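Local coordinates for putative flagellar hook-associated protein (PDB 3PWX) that probably serves as a structural component of the bacterial flagellum, as a flagellin-family protein perhaps of the hook-associated type, at residues R82-N90 against A108-Y117. Sequence-based numbering, arbitrary orientation.
Sequences RDSIESSFN and AALNKSSGAY
Swung beside its own backbone N (chi1 -84°), the carboxamide of N90 meets the backbone of L110, while R82 and E86, each with CG trans to the backbone N, extend from the helix to meet Y117. The contact lays a beta hairpin, whose short antiparallel strands 110-111 and 118-119 are joined by a loop containing a type I turn from K112 to G115, against helix 71-89 in this flagellin-family protein. N90 grips L110 with both ends of its amide. The backbone N of L110 donates to N90 OD1 at 2.9 Å, on a lone pair in the carbonyl plane. In return, N90 ND2 donates to L110 O at 3.3 Å, and the N-H...O angle of 161° makes this bond fairly straight. The pair of bonds fixes the rotation of the amide and ties the strand to segment 82-90. Beside it, L110 CD1 packs on F89 CB (3.9 Å) and on the CA of E86, and the F89 ring continues inward to V47 of helix 7-61 and I145 of helix 142-145.

One turn back, the E86 carboxylate comes at the edge of the Y117 ring, its OE1 near the ring plane and 3.2 Å from CE1; the two planes stand 73° apart. The R82 guanidinium takes the Y117 hydroxyl and K112 NZ over one face. K112 NZ lies 3.3 Å from R82 NH2, and D159 of helix 154-166 draws both together through salt bridges. At its edge the guanidinium is held by a side-on salt bridge to its neighbour in the helix: R82 NE and NH1 both donate, almost exactly in the guanidinium plane, to the single oxygen OD1 of D83.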
# COMPACT_ATOMS: atom_id res chain seq x y z
N ARG A 82 14.97 26.84 14.91
CA ARG A 82 15.05 25.65 15.70
C ARG A 82 13.70 25.30 16.32
O ARG A 82 13.23 24.16 16.16
CB ARG A 82 16.13 25.75 16.76
CG ARG A 82 16.31 24.47 17.57
CD ARG A 82 17.00 24.78 18.89
NE ARG A 82 16.10 25.50 19.79
CZ ARG A 82 16.47 26.04 20.96
NH1 ARG A 82 15.60 26.72 21.69
NH2 ARG A 82 17.73 25.96 21.35
N ASP A 83 13.02 26.26 16.93
CA ASP A 83 11.79 25.93 17.64
C ASP A 83 10.69 25.65 16.68
O ASP A 83 9.98 24.65 16.81
CB ASP A 83 11.36 27.06 18.57
CG ASP A 83 12.31 27.26 19.74
OD1 ASP A 83 13.22 26.43 19.97
OD2 ASP A 83 12.13 28.30 20.43
N SER A 84 10.58 26.51 15.68
CA SER A 84 9.66 26.35 14.56
C SER A 84 9.76 24.96 13.83
O SER A 84 8.75 24.41 13.35
CB SER A 84 9.89 27.54 13.63
OG SER A 84 9.45 27.29 12.31
N ILE A 85 10.96 24.39 13.76
CA ILE A 85 11.15 23.07 13.17
C ILE A 85 10.68 22.00 14.14
O ILE A 85 10.12 20.99 13.73
CB ILE A 85 12.62 22.84 12.81
CG1 ILE A 85 12.96 23.52 11.50
CG2 ILE A 85 12.96 21.39 12.72
CD1 ILE A 85 14.45 24.00 11.44
N GLU A 86 10.87 22.24 15.43
CA GLU A 86 10.32 21.34 16.43
C GLU A 86 8.80 21.33 16.38
O GLU A 86 8.21 20.27 16.41
CB GLU A 86 10.77 21.73 17.82
CG GLU A 86 9.95 21.05 18.94
CD GLU A 86 10.56 21.34 20.29
OE1 GLU A 86 11.05 20.38 20.93
OE2 GLU A 86 10.60 22.55 20.65
N SER A 87 8.19 22.51 16.25
CA SER A 87 6.73 22.63 16.09
C SER A 87 6.10 21.93 14.90
O SER A 87 4.95 21.46 14.97
CB SER A 87 6.32 24.09 15.95
OG SER A 87 6.07 24.58 17.23
N SER A 88 6.81 21.99 13.76
CA SER A 88 6.31 21.37 12.57
C SER A 88 6.37 19.88 12.73
O SER A 88 5.43 19.20 12.39
CB SER A 88 7.09 21.85 11.35
OG SER A 88 6.96 23.28 11.23
N PHE A 89 7.42 19.32 13.32
CA PHE A 89 7.44 17.85 13.42
C PHE A 89 6.49 17.29 14.47
O PHE A 89 6.28 16.08 14.52
CB PHE A 89 8.84 17.32 13.70
CG PHE A 89 9.65 17.18 12.50
CD1 PHE A 89 9.35 16.21 11.56
CD2 PHE A 89 10.73 18.03 12.30
CE1 PHE A 89 10.11 16.07 10.42
CE2 PHE A 89 11.51 17.90 11.14
CZ PHE A 89 11.21 16.92 10.21
N ASN A 90 5.94 18.19 15.30
CA ASN A 90 5.02 17.89 16.40
C ASN A 90 3.60 18.36 16.06
O ASN A 90 2.74 18.42 16.92
CB ASN A 90 5.49 18.56 17.68
CG ASN A 90 6.53 17.73 18.43
OD1 ASN A 90 6.74 16.53 18.13
ND2 ASN A 90 7.20 18.35 19.37
N ALA A 108 4.05 13.12 21.25
CA ALA A 108 4.83 14.11 20.50
C ALA A 108 6.01 13.44 19.84
O ALA A 108 6.65 12.62 20.45
CB ALA A 108 5.33 15.15 21.44
N ALA A 109 6.32 13.78 18.59
CA ALA A 109 7.43 13.14 17.85
C ALA A 109 8.79 13.49 18.45
O ALA A 109 9.71 12.66 18.44
CB ALA A 109 7.40 13.58 16.44
N LEU A 110 8.89 14.71 18.99
CA LEU A 110 10.12 15.23 19.57
C LEU A 110 9.91 15.72 21.01
O LEU A 110 8.91 16.35 21.34
CB LEU A 110 10.60 16.42 18.73
CG LEU A 110 11.45 16.25 17.49
CD1 LEU A 110 11.31 17.48 16.67
CD2 LEU A 110 12.88 16.09 17.90
N ASN A 111 10.88 15.42 21.87
CA ASN A 111 10.84 15.79 23.26
C ASN A 111 12.22 16.36 23.63
O ASN A 111 13.24 15.80 23.24
CB ASN A 111 10.57 14.55 24.10
CG ASN A 111 10.05 14.88 25.50
OD1 ASN A 111 10.46 15.85 26.14
ND2 ASN A 111 9.13 14.06 25.98
N LYS A 112 12.24 17.45 24.40
CA LYS A 112 13.51 18.12 24.80
C LYS A 112 13.73 18.08 26.30
O LYS A 112 14.73 18.59 26.81
CB LYS A 112 13.62 19.56 24.27
CG LYS A 112 15.06 19.95 23.96
CD LYS A 112 15.36 21.48 24.06
CE LYS A 112 16.82 21.78 23.63
NZ LYS A 112 17.08 23.21 23.10
N SER A 113 12.78 17.47 27.01
CA SER A 113 12.83 17.27 28.47
C SER A 113 14.19 16.87 29.04
O SER A 113 14.46 17.13 30.19
CB SER A 113 11.84 16.18 28.88
OG SER A 113 10.54 16.73 28.98
N SER A 114 15.01 16.20 28.25
CA SER A 114 16.22 15.60 28.78
C SER A 114 17.41 16.54 28.73
O SER A 114 18.48 16.19 29.22
CB SER A 114 16.50 14.22 28.11
OG SER A 114 16.92 14.29 26.76
N GLY A 115 17.21 17.74 28.19
CA GLY A 115 18.33 18.63 27.84
C GLY A 115 18.79 18.54 26.38
O GLY A 115 19.50 19.41 25.89
N ALA A 116 18.41 17.47 25.69
CA ALA A 116 18.69 17.34 24.24
C ALA A 116 17.40 16.95 23.50
O ALA A 116 16.46 16.46 24.13
CB ALA A 116 19.81 16.29 24.00
N TYR A 117 17.32 17.21 22.19
CA TYR A 117 16.15 16.71 21.44
C TYR A 117 16.22 15.22 21.27
O TYR A 117 17.23 14.68 20.82
CB TYR A 117 15.95 17.43 20.11
CG TYR A 117 15.72 18.91 20.27
CD1 TYR A 117 14.44 19.41 20.53
CD2 TYR A 117 16.79 19.82 20.15
CE1 TYR A 117 14.22 20.77 20.66
CE2 TYR A 117 16.59 21.21 20.28
CZ TYR A 117 15.30 21.67 20.54
OH TYR A 117 15.05 23.02 20.68